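PDB 5I2U: cellulase from Soil metagenome, which probably hydrolyses beta-1,4-glucosidic bonds in cellulose as a halotolerant glycoside hydrolase of family 5. Local coordinates for residues Asn36-Val41 with Asp187-Ile192; Asn155-Ile160 with Ile191-Ser196. All blocks are in the same frame, centred on the assembly; numbering follows the deposited sequence.

Interaction 1: residues Asn36-Val41 with Asp187-Ile192; sequences NGRLQV and DPDNII. With MG (magnesium ion), chain H.
Arg38, Leu39 and Val41 meet Asp189 and Ile191 at the N-terminal end of the TIM barrel. Residues 36-41 run from a helix end into the first strand of the hairpin 40-42 and 45-47. Residues 187-192 connect helix 169-186 to barrel strand 192-194. No direct hydrogen bond joins the two segments. Asp187 starts the turn and binds magnesium through OD1, at 2.1 Å from OD1 to the ion. Asp189 also binds through OD1. Its CG sits between the backbone N and the carbonyl carbon (chi1 62°), which swings the carboxylate back over the turn to the metal. The other oxygen, OD2, accepts a hydrogen bond from a metal-bound water. The side chains of Arg38 and Asp189 cross at about a right angle, with Arg38 CD 3.5 Å from Asp189 OD2. Arg38 NH1 stays 4.3 Å from Asp189 OD2, beyond a salt bridge, so any attraction is probably modest. A water links the backbones: it donates a weak bond to Asp189 O and also lies by Leu39 O. Asn190 gives the ion its OD1. The backbone N of Asn190 makes a weak bond to Asp187 OD1 across the turn. Gly151 O and two waters complete the six-ligand site. ND2 of Asn190 hydrogen-bonds to Tyr153 O and Val156 O, which fixes how the amide is rotated. Ile191 ends the polar run and makes the apolar part of the contact. Its CG1 lies beside its own backbone N (chi1 -49°) and meets Leu39 CB at 3.9 Å. Beyond it, CD1 covers the peptide of Leu39, 3.8 Å from Leu39 O. The same methyl touches Val41 CG2 at 4.1 Å.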
ATOM      1  N   ASN A  36       9.105 -16.381   4.011  1.00 42.58           N
ATOM      2  CA  ASN A  36       7.934 -16.185   4.878  1.00 40.33           C
ATOM      3  C   ASN A  36       6.621 -16.862   4.455  1.00 38.66           C
ATOM      4  O   ASN A  36       5.771 -17.112   5.309  1.00 33.01           O
ATOM      5  CB  ASN A  36       7.689 -14.694   5.093  1.00 42.89           C
ATOM      6  CG  ASN A  36       8.790 -14.030   5.892  1.00 40.23           C
ATOM      7  OD1 ASN A  36       8.881 -14.202   7.104  1.00 43.87           O
ATOM      8  ND2 ASN A  36       9.639 -13.277   5.219  1.00 40.69           N
ATOM      9  N   GLY A  37       6.461 -17.173   3.168  1.00 36.28           N
ATOM     10  CA  GLY A  37       5.244 -17.817   2.661  1.00 37.63           C
ATOM     11  C   GLY A  37       3.966 -17.017   2.894  1.00 39.08           C
ATOM     12  O   GLY A  37       3.953 -15.791   2.759  1.00 42.66           O
ATOM     13  N   ARG A  38       2.899 -17.714   3.266  1.00 36.31           N
ATOM     14  CA  ARG A  38       1.600 -17.091   3.546  1.00 41.84           C
ATOM     15  C   ARG A  38       1.593 -16.254   4.829  1.00 41.35           C
ATOM     16  O   ARG A  38       1.929 -16.744   5.906  1.00 42.96           O
ATOM     17  CB  ARG A  38       0.510 -18.167   3.626  1.00 41.24           C
ATOM     18  CG  ARG A  38       0.272 -18.889   2.305  1.00 43.84           C
ATOM     19  CD  ARG A  38      -0.698 -20.041   2.493  1.00 46.62           C
ATOM     20  NE  ARG A  38      -0.000 -21.212   3.012  1.00 50.08           N
ATOM     21  CZ  ARG A  38      -0.531 -22.174   3.768  1.00 52.78           C
ATOM     22  NH1 ARG A  38      -1.807 -22.139   4.162  1.00 50.88           N
ATOM     23  NH2 ARG A  38       0.247 -23.186   4.156  1.00 54.05           N
ATOM     24  N   LEU A  39       1.200 -14.991   4.710  1.00 40.37           N
ATOM     25  CA  LEU A  39       1.184 -14.080   5.851  1.00 38.81           C
ATOM     26  C   LEU A  39      -0.090 -14.271   6.663  1.00 39.65           C
ATOM     27  O   LEU A  39      -1.075 -14.780   6.151  1.00 39.90           O
ATOM     28  CB  LEU A  39       1.304 -12.628   5.378  1.00 38.75           C
ATOM     29  CG  LEU A  39       2.536 -12.324   4.519  1.00 41.80           C
ATOM     30  CD1 LEU A  39       2.605 -10.849   4.149  1.00 40.23           C
ATOM     31  CD2 LEU A  39       3.828 -12.763   5.199  1.00 40.38           C
ATOM     32  N   GLN A  40      -0.058 -13.862   7.927  1.00 40.34           N
ATOM     33  CA  GLN A  40      -1.229 -13.928   8.809  1.00 39.59           C
ATOM     34  C   GLN A  40      -1.109 -12.871   9.883  1.00 38.16           C
ATOM     35  O   GLN A  40      -0.016 -12.382  10.139  1.00 42.92           O
ATOM     36  CB  GLN A  40      -1.380 -15.327   9.437  1.00 41.73           C
ATOM     37  CG  GLN A  40      -0.209 -15.804  10.289  1.00 41.42           C
ATOM     38  CD  GLN A  40      -0.347 -17.262  10.747  1.00 44.36           C
ATOM     39  OE1 GLN A  40      -1.438 -17.718  11.128  1.00 43.03           O
ATOM     40  NE2 GLN A  40       0.772 -17.986  10.765  1.00 46.11           N
ATOM     41  N   VAL A  41      -2.235 -12.476  10.460  1.00 38.27           N
ATOM     42  CA  VAL A  41      -2.272 -11.429  11.482  1.00 39.14           C
ATOM     43  C   VAL A  41      -2.574 -12.073  12.828  1.00 44.96           C
ATOM     44  O   VAL A  41      -3.622 -12.709  12.995  1.00 44.51           O
ATOM     45  CB  VAL A  41      -3.340 -10.368  11.159  1.00 40.18           C
ATOM     46  CG1 VAL A  41      -3.457  -9.338  12.285  1.00 43.05           C
ATOM     47  CG2 VAL A  41      -3.019  -9.674   9.844  1.00 40.02           C
ATOM     48  N   ASP A 187     -10.945 -16.486  -1.516  1.00 40.10           N
ATOM     49  CA  ASP A 187      -9.606 -16.455  -0.939  1.00 40.12           C
ATOM     50  C   ASP A 187      -9.732 -16.330   0.584  1.00 41.69           C
ATOM     51  O   ASP A 187      -9.819 -15.209   1.116  1.00 35.86           O
ATOM     52  CB  ASP A 187      -8.819 -15.280  -1.526  1.00 41.75           C
ATOM     53  CG  ASP A 187      -7.359 -15.283  -1.115  1.00 46.75           C
ATOM     54  OD1 ASP A 187      -6.924 -16.172  -0.345  1.00 49.44           O
ATOM     55  OD2 ASP A 187      -6.614 -14.404  -1.591  1.00 45.51           O
ATOM     56  N   PRO A 188      -9.754 -17.478   1.290  1.00 39.93           N
ATOM     57  CA  PRO A 188     -10.042 -17.423   2.721  1.00 40.47           C
ATOM     58  C   PRO A 188      -8.910 -16.865   3.589  1.00 38.11           C
ATOM     59  O   PRO A 188      -9.201 -16.379   4.683  1.00 33.37           O
ATOM     60  CB  PRO A 188     -10.343 -18.878   3.095  1.00 41.20           C
ATOM     61  CG  PRO A 188      -9.742 -19.709   2.012  1.00 43.09           C
ATOM     62  CD  PRO A 188      -9.447 -18.843   0.825  1.00 41.38           C
ATOM     63  N   ASP A 189      -7.663 -16.891   3.104  1.00 35.06           N
ATOM     64  CA  ASP A 189      -6.494 -16.615   3.978  1.00 33.39           C
ATOM     65  C   ASP A 189      -5.669 -15.330   3.730  1.00 34.00           C
ATOM     66  O   ASP A 189      -5.049 -14.833   4.689  1.00 31.91           O
ATOM     67  CB  ASP A 189      -5.543 -17.824   3.985  1.00 33.80           C
ATOM     68  CG  ASP A 189      -4.985 -18.134   2.619  1.00 32.45           C
ATOM     69  OD1 ASP A 189      -5.599 -17.731   1.611  1.00 27.98           O
ATOM     70  OD2 ASP A 189      -3.943 -18.798   2.535  1.00 33.56           O
ATOM     71  N   ASN A 190      -5.640 -14.803   2.496  1.00 29.30           N
ATOM     72  CA  ASN A 190      -4.731 -13.695   2.165  1.00 29.14           C
ATOM     73  C   ASN A 190      -5.126 -12.398   2.856  1.00 31.08           C
ATOM     74  O   ASN A 190      -6.294 -12.194   3.199  1.00 33.96           O
ATOM     75  CB  ASN A 190      -4.623 -13.453   0.655  1.00 28.39           C
ATOM     76  CG  ASN A 190      -3.876 -14.552  -0.067  1.00 24.23           C
ATOM     77  OD1 ASN A 190      -4.106 -15.723   0.183  1.00 24.45           O
ATOM     78  ND2 ASN A 190      -2.965 -14.181  -0.948  1.00 24.68           N
ATOM     79  N   ILE A 191      -4.144 -11.524   3.044  1.00 32.85           N
ATOM     80  CA  ILE A 191      -4.349 -10.304   3.831  1.00 32.29           C
ATOM     81  C   ILE A 191      -5.233  -9.333   3.052  1.00 31.93           C
ATOM     82  O   ILE A 191      -5.090  -9.208   1.833  1.00 29.52           O
ATOM     83  CB  ILE A 191      -3.030  -9.559   4.195  1.00 31.68           C
ATOM     84  CG1 ILE A 191      -1.962 -10.498   4.795  1.00 33.65           C
ATOM     85  CG2 ILE A 191      -3.322  -8.403   5.160  1.00 30.51           C
ATOM     86  CD1 ILE A 191      -2.355 -11.220   6.074  1.00 34.17           C
ATOM     87  N   ILE A 192      -6.149  -8.678   3.772  1.00 33.99           N
ATOM     88  CA  ILE A 192      -6.986  -7.617   3.238  1.00 33.33           C
ATOM     89  C   ILE A 192      -6.737  -6.378   4.068  1.00 35.13           C
ATOM     90  O   ILE A 192      -6.913  -6.414   5.290  1.00 38.22           O
ATOM     91  CB  ILE A 192      -8.492  -7.938   3.317  1.00 30.89           C
ATOM     92  CG1 ILE A 192      -8.822  -9.226   2.542  1.00 33.50           C
ATOM     93  CG2 ILE A 192      -9.286  -6.764   2.747  1.00 29.25           C
ATOM     94  CD1 ILE A 192     -10.213  -9.789   2.799  1.00 32.91           C
TER
HETATM   95 MG    MG H 406      -5.276 -17.407  -0.290  1.00 38.58          MG
HETATM   96  O   HOH W   1      -2.531 -15.933   4.481  1.00 33.35           O
HETATM   97  O   HOH W   2      -3.699 -18.693  -0.036  1.00 21.18           O
HETATM   98  O   HOH W   3      -6.289 -19.286  -1.364  1.00 40.50           O

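Interaction 2: residues Asn155-Ile160 with Ile191-Ser196; sequences NVIYEI and IILVGS
Ile157 and Leu193 form the apolar centre, where Ile157 CG2 presses on Leu193 CG at 3.6 Å. This branch of Ile157 stands anti to its amide nitrogen and beside its carbonyl carbon, and both methyls of Leu193 lie near it. Ile191 adds its CB against the flank of Ile157, the two side chains running side by side. The packing joins neighbouring strands 156-159 and 192-194 of the TIM barrel, a beta-alpha-beta unit whose crossover is helix 169-186. The opposite sheet face turns to that helix. There Ile160 CG2 meets Ile192 CG2 at 3.6 Å, and Tyr158 CD2 meets Ile192 CG1 obliquely at 4.1 Å. The strands run parallel, with axes 24° apart. Three near-straight backbone bonds join them: Tyr158 N to Ile191 O at 3.0 Å, Leu193 N to Tyr158 O at 2.6 Å and Ile160 N to Leu193 O at 3.2 Å. At the N-terminal end, one water continues the ladder, donating a hydrogen bond to Val156 O and accepting one from Ile191 N. Glu159 brings the polar part of the contact, on the face it shares with Leu193. Its CG, anti to the backbone N (chi1 -174°), rests 4.0 Å from Leu193 CB. The extended chain carries the carboxylate to Arg89, a salt bridge through OE1, and to Ser249 OG through OE2. On the helix side, Tyr158 OH bonds to Asp187 OD2. The buried carboxylate of Glu159 is thus held at both oxygens by residues beyond the two strands, and Arg89 probably keeps it charged inside the barrel.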
ATOM      1  N   ASN A 155       1.948 -14.139  -2.235  1.00 29.34           N
ATOM      2  CA  ASN A 155       2.400 -12.754  -2.528  1.00 31.34           C
ATOM      3  C   ASN A 155       1.334 -11.678  -2.402  1.00 30.81           C
ATOM      4  O   ASN A 155       1.650 -10.527  -2.107  1.00 32.42           O
ATOM      5  CB  ASN A 155       2.941 -12.635  -3.947  1.00 29.75           C
ATOM      6  CG  ASN A 155       3.906 -13.735  -4.300  1.00 28.01           C
ATOM      7  OD1 ASN A 155       3.562 -14.911  -4.191  1.00 30.04           O
ATOM      8  ND2 ASN A 155       5.092 -13.372  -4.764  1.00 29.44           N
ATOM      9  N   VAL A 156       0.077 -12.049  -2.624  1.00 30.14           N
ATOM     10  CA  VAL A 156      -0.966 -11.078  -2.918  1.00 26.78           C
ATOM     11  C   VAL A 156      -1.650 -10.580  -1.658  1.00 27.46           C
ATOM     12  O   VAL A 156      -2.122 -11.376  -0.854  1.00 26.05           O
ATOM     13  CB  VAL A 156      -1.970 -11.685  -3.905  1.00 28.21           C
ATOM     14  CG1 VAL A 156      -3.169 -10.779  -4.119  1.00 31.49           C
ATOM     15  CG2 VAL A 156      -1.249 -11.969  -5.225  1.00 27.74           C
ATOM     16  N   ILE A 157      -1.653  -9.253  -1.505  1.00 26.62           N
ATOM     17  CA  ILE A 157      -2.408  -8.535  -0.479  1.00 27.10           C
ATOM     18  C   ILE A 157      -3.434  -7.650  -1.198  1.00 27.99           C
ATOM     19  O   ILE A 157      -3.111  -7.017  -2.203  1.00 32.68           O
ATOM     20  CB  ILE A 157      -1.468  -7.649   0.383  1.00 26.12           C
ATOM     21  CG1 ILE A 157      -0.420  -8.511   1.082  1.00 26.71           C
ATOM     22  CG2 ILE A 157      -2.249  -6.812   1.402  1.00 26.20           C
ATOM     23  CD1 ILE A 157       0.694  -7.732   1.735  1.00 26.41           C
ATOM     24  N   TYR A 158      -4.653  -7.593  -0.678  1.00 28.72           N
ATOM     25  CA  TYR A 158      -5.719  -6.740  -1.231  1.00 31.78           C
ATOM     26  C   TYR A 158      -5.863  -5.482  -0.397  1.00 32.62           C
ATOM     27  O   TYR A 158      -5.825  -5.547   0.842  1.00 32.09           O
ATOM     28  CB  TYR A 158      -7.057  -7.487  -1.208  1.00 34.01           C
ATOM     29  CG  TYR A 158      -6.997  -8.871  -1.817  1.00 32.48           C
ATOM     30  CD1 TYR A 158      -6.905  -9.047  -3.199  1.00 31.88           C
ATOM     31  CD2 TYR A 158      -7.021 -10.005  -1.006  1.00 34.77           C
ATOM     32  CE1 TYR A 158      -6.846 -10.323  -3.759  1.00 33.03           C
ATOM     33  CE2 TYR A 158      -6.972 -11.280  -1.547  1.00 32.27           C
ATOM     34  CZ  TYR A 158      -6.885 -11.444  -2.922  1.00 32.21           C
ATOM     35  OH  TYR A 158      -6.829 -12.713  -3.451  1.00 32.50           O
ATOM     36  N   GLU A 159      -6.022  -4.338  -1.061  1.00 31.68           N
ATOM     37  CA  GLU A 159      -6.303  -3.094  -0.367  1.00 31.04           C
ATOM     38  C   GLU A 159      -7.572  -2.510  -0.969  1.00 33.01           C
ATOM     39  O   GLU A 159      -7.568  -1.975  -2.073  1.00 29.99           O
ATOM     40  CB  GLU A 159      -5.142  -2.130  -0.475  1.00 29.75           C
ATOM     41  CG  GLU A 159      -5.347  -0.881   0.365  1.00 30.24           C
ATOM     42  CD  GLU A 159      -4.212   0.101   0.253  1.00 30.55           C
ATOM     43  OE1 GLU A 159      -3.209  -0.232  -0.409  1.00 29.73           O
ATOM     44  OE2 GLU A 159      -4.327   1.202   0.840  1.00 31.18           O
ATOM     45  N   ILE A 160      -8.654  -2.605  -0.217  1.00 35.28           N
ATOM     46  CA  ILE A 160      -9.992  -2.524  -0.799  1.00 37.48           C
ATOM     47  C   ILE A 160     -10.524  -1.110  -1.057  1.00 39.25           C
ATOM     48  O   ILE A 160     -11.469  -0.940  -1.826  1.00 40.10           O
ATOM     49  CB  ILE A 160     -11.015  -3.377   0.004  1.00 36.18           C
ATOM     50  CG1 ILE A 160     -11.213  -2.869   1.434  1.00 34.51           C
ATOM     51  CG2 ILE A 160     -10.555  -4.823   0.034  1.00 34.90           C
ATOM     52  CD1 ILE A 160     -12.405  -3.492   2.117  1.00 31.42           C
ATOM     53  N   ILE A 191      -4.144 -11.524   3.044  1.00 32.85           N
ATOM     54  CA  ILE A 191      -4.349 -10.304   3.831  1.00 32.29           C
ATOM     55  C   ILE A 191      -5.233  -9.333   3.052  1.00 31.93           C
ATOM     56  O   ILE A 191      -5.090  -9.208   1.833  1.00 29.52           O
ATOM     57  CB  ILE A 191      -3.030  -9.559   4.195  1.00 31.68           C
ATOM     58  CG1 ILE A 191      -1.962 -10.498   4.795  1.00 33.65           C
ATOM     59  CG2 ILE A 191      -3.322  -8.403   5.160  1.00 30.51           C
ATOM     60  CD1 ILE A 191      -2.355 -11.220   6.074  1.00 34.17           C
ATOM     61  N   ILE A 192      -6.149  -8.678   3.772  1.00 33.99           N
ATOM     62  CA  ILE A 192      -6.986  -7.617   3.238  1.00 33.33           C
ATOM     63  C   ILE A 192      -6.737  -6.378   4.068  1.00 35.13           C
ATOM     64  O   ILE A 192      -6.913  -6.414   5.290  1.00 38.22           O
ATOM     65  CB  ILE A 192      -8.492  -7.938   3.317  1.00 30.89           C
ATOM     66  CG1 ILE A 192      -8.822  -9.226   2.542  1.00 33.50           C
ATOM     67  CG2 ILE A 192      -9.286  -6.764   2.747  1.00 29.25           C
ATOM     68  CD1 ILE A 192     -10.213  -9.789   2.799  1.00 32.91           C
ATOM     69  N   LEU A 193      -6.352  -5.286   3.409  1.00 33.59           N
ATOM     70  CA  LEU A 193      -6.097  -4.041   4.095  1.00 34.39           C
ATOM     71  C   LEU A 193      -7.314  -3.148   3.962  1.00 35.61           C
ATOM     72  O   LEU A 193      -7.844  -2.985   2.864  1.00 35.69           O
ATOM     73  CB  LEU A 193      -4.871  -3.371   3.500  1.00 34.90           C
ATOM     74  CG  LEU A 193      -3.580  -4.191   3.415  1.00 33.62           C
ATOM     75  CD1 LEU A 193      -2.474  -3.266   2.923  1.00 33.67           C
ATOM     76  CD2 LEU A 193      -3.173  -4.824   4.738  1.00 32.69           C
ATOM     77  N   VAL A 194      -7.734  -2.547   5.073  1.00 37.14           N
ATOM     78  CA  VAL A 194      -9.001  -1.802   5.150  1.00 34.15           C
ATOM     79  C   VAL A 194      -8.755  -0.330   5.442  1.00 32.83           C
ATOM     80  O   VAL A 194      -8.182   0.017   6.462  1.00 33.88           O
ATOM     81  CB  VAL A 194      -9.915  -2.388   6.246  1.00 36.45           C
ATOM     82  CG1 VAL A 194     -11.186  -1.549   6.425  1.00 36.97           C
ATOM     83  CG2 VAL A 194     -10.267  -3.825   5.904  1.00 38.74           C
ATOM     84  N   GLY A 195      -9.222   0.524   4.544  1.00 34.56           N
ATOM     85  CA  GLY A 195      -9.099   1.951   4.683  1.00 37.28           C
ATOM     86  C   GLY A 195     -10.122   2.504   5.646  1.00 41.72           C
ATOM     87  O   GLY A 195     -11.090   1.827   5.991  1.00 43.18           O
ATOM     88  N   SER A 196      -9.899   3.746   6.067  1.00 42.58           N
ATOM     89  CA  SER A 196     -10.806   4.450   6.961  1.00 41.86           C
ATOM     90  C   SER A 196     -10.900   5.929   6.563  1.00 42.05           C
ATOM     91  O   SER A 196     -10.047   6.421   5.805  1.00 37.45           O
ATOM     92  CB  SER A 196     -10.361   4.284   8.419  1.00 40.41           C
ATOM     93  OG  SER A 196      -9.076   4.815   8.641  1.00 37.21           O
TER
HETATM   94  O   HOH W   4      -1.694 -11.896   1.893  1.00 30.44           O

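In the fold
Interaction 2 is core and interaction 1 lies nearer the surface. In 155-160 with 191-196 every touching residue is buried, and a parallel backbone ladder with apolar packing does the joining. In 36-41 with 187-192 the burial is partial; a water, a loose charge pair and a few apolar touches bring the N-terminal hairpin to the loop before strand 192-194. Both share Ile191, which touches both Leu39 and Ile157. The magnesium turn of interaction 1 also hydrogen-bonds to strand 156-159 of interaction 2. The metal-bound loop is therefore tied to that strand just where the ladder begins.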